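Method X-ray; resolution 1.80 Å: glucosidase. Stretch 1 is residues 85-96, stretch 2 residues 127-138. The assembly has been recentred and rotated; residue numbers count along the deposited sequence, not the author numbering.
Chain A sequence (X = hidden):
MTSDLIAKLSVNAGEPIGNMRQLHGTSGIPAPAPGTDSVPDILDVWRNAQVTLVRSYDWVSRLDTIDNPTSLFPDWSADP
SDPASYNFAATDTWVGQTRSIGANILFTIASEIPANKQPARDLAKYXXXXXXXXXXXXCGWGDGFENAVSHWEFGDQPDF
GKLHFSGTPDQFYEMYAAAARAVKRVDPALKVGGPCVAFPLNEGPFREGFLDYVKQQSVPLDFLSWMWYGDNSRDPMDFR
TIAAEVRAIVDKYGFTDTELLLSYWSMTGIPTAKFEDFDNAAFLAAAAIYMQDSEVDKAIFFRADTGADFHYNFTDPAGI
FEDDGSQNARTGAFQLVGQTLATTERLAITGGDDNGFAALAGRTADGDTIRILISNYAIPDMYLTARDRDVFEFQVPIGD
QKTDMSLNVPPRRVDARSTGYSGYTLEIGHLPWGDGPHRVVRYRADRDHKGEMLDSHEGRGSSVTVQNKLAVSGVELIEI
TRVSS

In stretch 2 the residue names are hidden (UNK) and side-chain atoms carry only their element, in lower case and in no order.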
ATOM      1  N   SER A  85      28.203  12.257 -11.158  1.00 19.10           N
ATOM      2  CA  SER A  85      27.575  13.294 -10.344  1.00 21.73           C
ATOM      3  C   SER A  85      26.395  12.779  -9.529  1.00 22.20           C
ATOM      4  O   SER A  85      25.862  13.529  -8.700  1.00 20.92           O
ATOM      5  CB  SER A  85      27.090  14.459 -11.224  1.00 21.45           C
ATOM      6  OG  SER A  85      28.155  15.058 -11.953  1.00 24.80           O
ATOM      7  N   TYR A  86      25.982  11.534  -9.748  1.00 19.69           N
ATOM      8  CA  TYR A  86      24.799  10.951  -9.130  1.00 17.54           C
ATOM      9  C   TYR A  86      25.207   9.966  -8.044  1.00 22.63           C
ATOM     10  O   TYR A  86      26.277   9.359  -8.106  1.00 22.43           O
ATOM     11  CB  TYR A  86      23.937  10.237 -10.171  1.00 17.17           C
ATOM     12  CG  TYR A  86      23.337  11.172 -11.187  1.00 17.57           C
ATOM     13  CD1 TYR A  86      24.117  11.715 -12.206  1.00 23.02           C
ATOM     14  CD2 TYR A  86      21.996  11.532 -11.123  1.00 16.62           C
ATOM     15  CE1 TYR A  86      23.574  12.588 -13.140  1.00 20.63           C
ATOM     16  CE2 TYR A  86      21.441  12.405 -12.058  1.00 15.13           C
ATOM     17  CZ  TYR A  86      22.246  12.931 -13.057  1.00 20.21           C
ATOM     18  OH  TYR A  86      21.711  13.799 -13.981  1.00 21.63           O
ATOM     19  N   ASN A  87      24.336   9.804  -7.051  1.00 16.71           N
ATOM     20  CA  ASN A  87      24.593   8.934  -5.900  1.00 18.44           C
ATOM     21  C   ASN A  87      23.525   7.843  -5.929  1.00 15.72           C
ATOM     22  O   ASN A  87      22.488   7.947  -5.264  1.00 14.51           O
ATOM     23  CB  ASN A  87      24.584   9.766  -4.584  1.00 18.22           C
ATOM     24  CG  ASN A  87      24.673   8.912  -3.329  1.00 17.24           C
ATOM     25  OD1 ASN A  87      25.137   7.769  -3.360  1.00 17.13           O
ATOM     26  ND2 ASN A  87      24.211   9.470  -2.211  1.00 18.05           N
ATOM     27  N   PHE A  88      23.773   6.808  -6.735  1.00 14.91           N
ATOM     28  CA  PHE A  88      22.792   5.753  -6.980  1.00 17.43           C
ATOM     29  C   PHE A  88      22.982   4.517  -6.101  1.00 14.46           C
ATOM     30  O   PHE A  88      22.102   3.652  -6.094  1.00 15.24           O
ATOM     31  CB  PHE A  88      22.837   5.303  -8.451  1.00 13.49           C
ATOM     32  CG  PHE A  88      22.306   6.316  -9.449  1.00 13.98           C
ATOM     33  CD1 PHE A  88      21.062   6.914  -9.287  1.00 16.06           C
ATOM     34  CD2 PHE A  88      23.043   6.629 -10.582  1.00 16.48           C
ATOM     35  CE1 PHE A  88      20.567   7.820 -10.234  1.00 16.31           C
ATOM     36  CE2 PHE A  88      22.551   7.536 -11.541  1.00 16.86           C
ATOM     37  CZ  PHE A  88      21.314   8.135 -11.357  1.00 17.13           C
ATOM     38  N   ALA A  89      24.082   4.411  -5.357  1.00 16.36           N
ATOM     39  CA  ALA A  89      24.488   3.116  -4.817  1.00 15.94           C
ATOM     40  C   ALA A  89      23.405   2.501  -3.936  1.00 15.11           C
ATOM     41  O   ALA A  89      22.983   1.360  -4.162  1.00 15.15           O
ATOM     42  CB  ALA A  89      25.800   3.240  -4.043  1.00 19.32           C
ATOM     43  N   ALA A  90      22.953   3.228  -2.909  1.00 11.20           N
ATOM     44  CA  ALA A  90      22.008   2.603  -1.984  1.00 10.73           C
ATOM     45  C   ALA A  90      20.673   2.366  -2.673  1.00 12.06           C
ATOM     46  O   ALA A  90      20.039   1.319  -2.484  1.00 12.09           O
ATOM     47  CB  ALA A  90      21.828   3.469  -0.732  1.00 15.51           C
ATOM     48  N   THR A  91      20.240   3.331  -3.485  1.00 12.02           N
ATOM     49  CA  THR A  91      18.984   3.171  -4.209  1.00 14.71           C
ATOM     50  C   THR A  91      19.066   1.999  -5.189  1.00 15.64           C
ATOM     51  O   THR A  91      18.109   1.227  -5.328  1.00 12.53           O
ATOM     52  CB  THR A  91      18.630   4.472  -4.932  1.00 13.72           C
ATOM     53  OG1 THR A  91      18.622   5.555  -3.995  1.00 14.42           O
ATOM     54  CG2 THR A  91      17.241   4.362  -5.574  1.00  9.89           C
ATOM     55  N   ASP A  92      20.215   1.836  -5.851  1.00 12.17           N
ATOM     56  CA  ASP A  92      20.421   0.676  -6.714  1.00 14.18           C
ATOM     57  C   ASP A  92      20.207  -0.618  -5.945  1.00 11.13           C
ATOM     58  O   ASP A  92      19.628  -1.575  -6.468  1.00 12.22           O
ATOM     59  CB  ASP A  92      21.842   0.673  -7.289  1.00 13.08           C
ATOM     60  CG  ASP A  92      22.035   1.653  -8.425  1.00 15.99           C
ATOM     61  OD1 ASP A  92      21.054   2.286  -8.867  1.00 13.68           O
ATOM     62  OD2 ASP A  92      23.196   1.794  -8.867  1.00 16.62           O
ATOM     63  N   THR A  93      20.702  -0.674  -4.710  1.00 12.76           N
ATOM     64  CA  THR A  93      20.582  -1.892  -3.922  1.00 12.12           C
ATOM     65  C   THR A  93      19.120  -2.202  -3.621  1.00 13.03           C
ATOM     66  O   THR A  93      18.663  -3.337  -3.798  1.00 12.60           O
ATOM     67  CB  THR A  93      21.403  -1.741  -2.646  1.00 13.36           C
ATOM     68  OG1 THR A  93      22.781  -1.628  -3.022  1.00 16.04           O
ATOM     69  CG2 THR A  93      21.241  -2.941  -1.722  1.00 13.39           C
ATOM     70  N   TRP A  94      18.361  -1.188  -3.209  1.00 12.31           N
ATOM     71  CA  TRP A  94      16.956  -1.412  -2.885  1.00 11.57           C
ATOM     72  C   TRP A  94      16.136  -1.714  -4.133  1.00 14.71           C
ATOM     73  O   TRP A  94      15.202  -2.530  -4.090  1.00 12.67           O
ATOM     74  CB  TRP A  94      16.410  -0.204  -2.129  1.00 13.21           C
ATOM     75  CG  TRP A  94      16.923  -0.128  -0.705  1.00 10.82           C
ATOM     76  CD1 TRP A  94      16.959  -1.144   0.202  1.00 12.52           C
ATOM     77  CD2 TRP A  94      17.445   1.030  -0.029  1.00 14.31           C
ATOM     78  NE1 TRP A  94      17.480  -0.700   1.397  1.00 13.36           N
ATOM     79  CE2 TRP A  94      17.787   0.630   1.281  1.00 12.79           C
ATOM     80  CE3 TRP A  94      17.674   2.359  -0.411  1.00 14.34           C
ATOM     81  CZ2 TRP A  94      18.344   1.512   2.220  1.00 13.54           C
ATOM     82  CZ3 TRP A  94      18.229   3.243   0.523  1.00 13.15           C
ATOM     83  CH2 TRP A  94      18.559   2.811   1.821  1.00 14.86           C
ATOM     84  N   VAL A  95      16.466  -1.069  -5.256  1.00 13.04           N
ATOM     85  CA  VAL A  95      15.784  -1.378  -6.512  1.00 13.18           C
ATOM     86  C   VAL A  95      16.050  -2.822  -6.911  1.00 14.67           C
ATOM     87  O   VAL A  95      15.139  -3.562  -7.302  1.00 11.39           O
ATOM     88  CB  VAL A  95      16.220  -0.390  -7.610  1.00 15.22           C
ATOM     89  CG1 VAL A  95      15.859  -0.900  -9.005  1.00 15.76           C
ATOM     90  CG2 VAL A  95      15.596   0.985  -7.354  1.00  9.24           C
ATOM     91  N   GLY A  96      17.308  -3.253  -6.806  1.00 13.52           N
ATOM     92  CA  GLY A  96      17.623  -4.630  -7.135  1.00 12.50           C
ATOM     93  C   GLY A  96      16.932  -5.618  -6.215  1.00 13.39           C
ATOM     94  O   GLY A  96      16.446  -6.659  -6.663  1.00 13.39           O
ATOM     95  N   UNK A 127      15.124  19.443 -13.875  1.00 18.96           N
ATOM     96  CA  UNK A 127      14.502  18.591 -14.885  1.00 20.14           C
ATOM     97  C   UNK A 127      15.521  17.653 -15.537  1.00 19.56           C
ATOM     98  O   UNK A 127      15.228  16.470 -15.751  1.00 21.83           O
ATOM     99  c   UNK A 127      12.219  19.590 -17.918  1.00 30.10           C
ATOM    100  o   UNK A 127      12.009  20.768 -17.559  1.00 24.87           O
ATOM    101  c   UNK A 127      13.067  18.692 -17.020  1.00 21.75           C
ATOM    102  o   UNK A 127      11.750  19.112 -18.974  1.00 28.81           O
ATOM    103  c   UNK A 127      13.796  19.468 -15.928  1.00 19.31           C
ATOM    104  N   UNK A 128      16.698  18.149 -15.838  1.00 22.29           N
ATOM    105  CA  UNK A 128      17.709  17.315 -16.412  1.00 25.35           C
ATOM    106  C   UNK A 128      18.102  16.181 -15.445  1.00 18.20           C
ATOM    107  O   UNK A 128      18.260  15.090 -15.833  1.00 19.74           O
ATOM    108  c   UNK A 128      20.254  19.830 -17.993  1.00 41.05           C
ATOM    109  n   UNK A 128      21.055  19.242 -18.838  1.00 38.38           N
ATOM    110  c   UNK A 128      18.883  19.173 -17.772  1.00 33.05           C
ATOM    111  c   UNK A 128      18.973  18.124 -16.717  1.00 21.00           C
ATOM    112  o   UNK A 128      20.599  20.778 -17.341  1.00 50.84           O
ATOM    113  N   UNK A 129      18.213  16.504 -14.188  1.00 16.22           N
ATOM    114  CA  UNK A 129      18.653  15.512 -13.214  1.00 16.80           C
ATOM    115  C   UNK A 129      17.564  14.463 -13.013  1.00 17.24           C
ATOM    116  O   UNK A 129      17.856  13.266 -12.919  1.00 15.78           O
ATOM    117  c   UNK A 129      20.425  16.897 -12.121  1.00 15.96           C
ATOM    118  c   UNK A 129      19.164  15.229 -10.754  1.00 18.98           C
ATOM    119  c   UNK A 129      19.076  16.210 -11.906  1.00 18.54           C
ATOM    120  N   UNK A 130      16.291  14.879 -13.018  1.00 15.70           N
ATOM    121  CA  UNK A 130      15.202  13.901 -12.922  1.00 17.82           C
ATOM    122  C   UNK A 130      15.221  12.973 -14.125  1.00 23.89           C
ATOM    123  O   UNK A 130      15.034  11.753 -13.995  1.00 19.18           O
ATOM    124  c   UNK A 130      12.690  13.557 -12.915  1.00 13.35           C
ATOM    125  c   UNK A 130      13.834  14.596 -12.786  1.00 16.46           C
ATOM    126  c   UNK A 130      13.735  15.345 -11.465  1.00 15.48           C
ATOM    127  N   UNK A 131      15.467  13.527 -15.313  1.00 17.76           N
ATOM    128  CA  UNK A 131      15.431  12.706 -16.518  1.00 20.35           C
ATOM    129  C   UNK A 131      16.512  11.628 -16.484  1.00 18.88           C
ATOM    130  O   UNK A 131      16.256  10.474 -16.846  1.00 18.63           O
ATOM    131  c   UNK A 131      15.634  12.821 -19.079  1.00 25.55           C
ATOM    132  o   UNK A 131      15.932  13.219 -21.411  1.00 39.66           O
ATOM    133  c   UNK A 131      15.577  13.589 -17.761  1.00 21.95           C
ATOM    134  c   UNK A 131      15.755  13.737 -20.287  1.00 36.51           C
ATOM    135  o   UNK A 131      15.678  14.972 -20.113  1.00 34.61           O
ATOM    136  N   UNK A 132      17.721  11.972 -16.036  1.00 20.49           N
ATOM    137  CA  UNK A 132      18.782  10.970 -15.999  1.00 20.78           C
ATOM    138  C   UNK A 132      18.638   9.996 -14.841  1.00 21.51           C
ATOM    139  O   UNK A 132      19.160   8.880 -14.924  1.00 19.25           O
ATOM    140  o   UNK A 132      20.018  11.836 -18.339  1.00 23.47           O
ATOM    141  c   UNK A 132      20.551  12.234 -17.295  1.00 24.51           C
ATOM    142  n   UNK A 132      21.472  13.194 -17.277  1.00 24.80           N
ATOM    143  c   UNK A 132      20.156  11.643 -15.951  1.00 17.19           C
ATOM    144  N   UNK A 133      17.968  10.388 -13.754  1.00 20.23           N
ATOM    145  CA  UNK A 133      17.596   9.397 -12.750  1.00 16.59           C
ATOM    146  C   UNK A 133      16.657   8.376 -13.371  1.00 18.06           C
ATOM    147  O   UNK A 133      16.802   7.162 -13.170  1.00 14.32           O
ATOM    148  c   UNK A 133      16.259   9.060 -10.617  1.00 16.48           C
ATOM    149  c   UNK A 133      16.967  10.083 -11.521  1.00 20.52           C
ATOM    150  c   UNK A 133      18.040  10.864 -10.759  1.00 17.28           C
ATOM    151  c   UNK A 133      17.494  11.909  -9.837  1.00 14.26           C
ATOM    152  N   UNK A 134      15.696   8.852 -14.166  1.00 15.55           N
ATOM    153  CA  UNK A 134      14.766   7.944 -14.823  1.00 16.23           C
ATOM    154  C   UNK A 134      15.504   7.066 -15.822  1.00 19.09           C
ATOM    155  O   UNK A 134      15.272   5.856 -15.895  1.00 17.24           O
ATOM    156  c   UNK A 134      13.623   8.734 -15.489  1.00 15.28           C
ATOM    157  c   UNK A 134      12.821   9.507 -14.441  1.00 16.75           C
ATOM    158  c   UNK A 134      12.704   7.806 -16.275  1.00 17.13           C
ATOM    159  N   UNK A 135      16.411   7.661 -16.604  1.00 19.73           N
ATOM    160  CA  UNK A 135      17.176   6.883 -17.574  1.00 19.37           C
ATOM    161  C   UNK A 135      18.064   5.856 -16.888  1.00 18.33           C
ATOM    162  O   UNK A 135      18.308   4.778 -17.438  1.00 19.20           O
ATOM    163  c   UNK A 135      16.626   9.636 -22.365  1.00 24.89           C
ATOM    164  c   UNK A 135      17.232   8.561 -19.491  1.00 20.51           C
ATOM    165  c   UNK A 135      18.125   9.390 -20.421  1.00 27.61           C
ATOM    166  n   UNK A 135      16.719   8.337 -22.625  1.00 30.28           N
ATOM    167  c   UNK A 135      18.025   7.817 -18.438  1.00 20.71           C
ATOM    168  n   UNK A 135      15.868  10.407 -23.133  1.00 30.77           N
ATOM    169  n   UNK A 135      17.294  10.164 -21.340  1.00 26.96           N
ATOM    170  N   UNK A 136      18.565   6.177 -15.698  1.00 16.04           N
ATOM    171  CA  UNK A 136      19.360   5.205 -14.958  1.00 16.26           C
ATOM    172  C   UNK A 136      18.528   3.988 -14.566  1.00 18.16           C
ATOM    173  O   UNK A 136      19.018   2.853 -14.616  1.00 15.02           O
ATOM    174  c   UNK A 136      19.975   5.870 -13.726  1.00 14.22           C
ATOM    175  n   UNK A 136      21.442   3.577 -11.274  1.00 16.62           N
ATOM    176  n   UNK A 136      21.998   4.485 -13.134  1.00 18.95           N
ATOM    177  c   UNK A 136      22.406   3.675 -12.175  1.00 16.61           C
ATOM    178  c   UNK A 136      20.724   4.933 -12.842  1.00 16.80           C
ATOM    179  c   UNK A 136      20.382   4.359 -11.665  1.00 16.29           C
ATOM    180  N   UNK A 137      17.265   4.186 -14.193  1.00 17.85           N
ATOM    181  CA  UNK A 137      16.462   3.062 -13.728  1.00 16.32           C
ATOM    182  C   UNK A 137      15.584   2.442 -14.806  1.00 18.94           C
ATOM    183  O   UNK A 137      14.994   1.388 -14.558  1.00 18.49           O
ATOM    184  c   UNK A 137      17.176   2.578 -10.765  1.00 14.43           C
ATOM    185  c   UNK A 137      18.019   2.727  -9.686  1.00 16.00           C
ATOM    186  c   UNK A 137      16.500   3.667 -11.311  1.00 13.60           C
ATOM    187  c   UNK A 137      18.219   3.986  -9.141  1.00 12.93           C
ATOM    188  c   UNK A 137      15.609   3.484 -12.521  1.00 13.35           C
ATOM    189  c   UNK A 137      16.732   4.927 -10.767  1.00 12.79           C
ATOM    190  c   UNK A 137      17.580   5.088  -9.679  1.00 11.83           C
ATOM    191  o   UNK A 137      19.094   4.133  -8.077  1.00 14.11           O
ATOM    192  N   UNK A 138      15.504   3.040 -15.999  1.00 16.83           N
ATOM    193  CA  UNK A 138      14.655   2.538 -17.070  1.00 16.08           C
ATOM    194  C   UNK A 138      15.458   2.118 -18.297  1.00 18.94           C
ATOM    195  O   UNK A 138      15.140   1.103 -18.928  1.00 21.08           O
ATOM    196  c   UNK A 138      13.571   3.568 -17.454  1.00 20.90           C
ATOM    197  c   UNK A 138      12.764   3.071 -18.654  1.00 20.01           C
ATOM    198  c   UNK A 138      12.643   3.839 -16.260  1.00 18.80           C
TER

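Position 127 opens the visible part of a helix with three carbons, the third carrying two oxygens. That is a carboxylate on a two-carbon arm, Glu 127; it lies out of reach of stretch 1, and its oxygens are hydrogen-bonded elsewhere in the structure. Position 128 has three carbons ending in one oxygen and one nitrogen, an amide: Gln 128, exposed, where a polar end can meet solvent.

At 129 one carbon carries two others, a short apolar fork that fits beside the ring of Tyr 86: Val 129. Its CG1 lies 3.9 Å from Tyr 86 CE2. Position 130 has the same three-carbon fork, but points away from stretch 1 and is buried against other parts of the protein: Val 130.

Position 131 has three carbons and two terminal oxygens and also points away: Glu 131. One helical turn separates it from position 135, whose side chain it meets. At 132 two carbons end in an oxygen and a nitrogen, the shorter amide, pointing toward stretch 1 and meeting the hydroxyl of Tyr 86: Asn 132. Its CB lies 3.3 Å from Tyr 86 OH; the polar end suits a place beside a hydroxyl, and its ND2 is hydrogen-bonded elsewhere in the structure.

Position 133 holds four carbons forked at the first, with one arm two carbons long, lying against the rings of Tyr 86 and Phe 88: Ile 133. Its CG1 lies 4.0 Å from Tyr 86 CE2 and 4.0 Å from Phe 88 CE1, at the edge of both rings, so a single aliphatic carbon serves two aromatic neighbours. Position 134, a three-carbon fork pointing away, is Val 134, buried on another side of the helix.

Position 135 runs through three carbons and a nitrogen to a carbon bearing two more nitrogens, a guanidinium: Arg 135. It does not touch stretch 1, but its NH2 forms a salt bridge with Glu 131 OE2 at 3.3 Å.

At 136 one carbon leads to a five-membered ring of three carbons and two nitrogens, lying over the Phe 88 ring with its edge at Asp 92: His 136. The flat ring stacks face to face on Phe 88, with centroids 3.5 Å apart and planes at 3°, while NE2 donates a hydrogen bond to Asp 92 OD1 at 2.8 Å. A ring both flat and able to donate suits this place, and ND1 is satisfied elsewhere in the structure.

At 137 a carbon bears a six-carbon ring with one oxygen, touching Phe 88, Thr 91, Asp 92 and Val 95: Tyr 137. The CB leaves sideways, but the ring's end comes nearer, and OH gives a weak hydrogen bond to Asp 92 OD1 at 2.8 Å. Its CE1 lies 3.8 Å from Val 95 CG2, so the residue combines a polar tip with an apolar flank. Position 138, a three-carbon fork, is Val 138, buried but out of reach of stretch 1.

The contact runs along helix 127-138, from apolar packing to hydrogen bonds. Tyr 86 packs against Val 129 and Ile 133, and Phe 88 against Ile 133; the Phe 88–His 136 stack leads to Asp 92, whose OD1 accepts from both His 136 and Tyr 137. The axes of helices 89-96 and 127-138 come no closer than 12.1 Å; His 136 and Tyr 137 reach across to Asp 92, while Tyr 86 and Phe 88 contribute from the loop.

Stretch 2 (127-138) EQVVENIVRHYV
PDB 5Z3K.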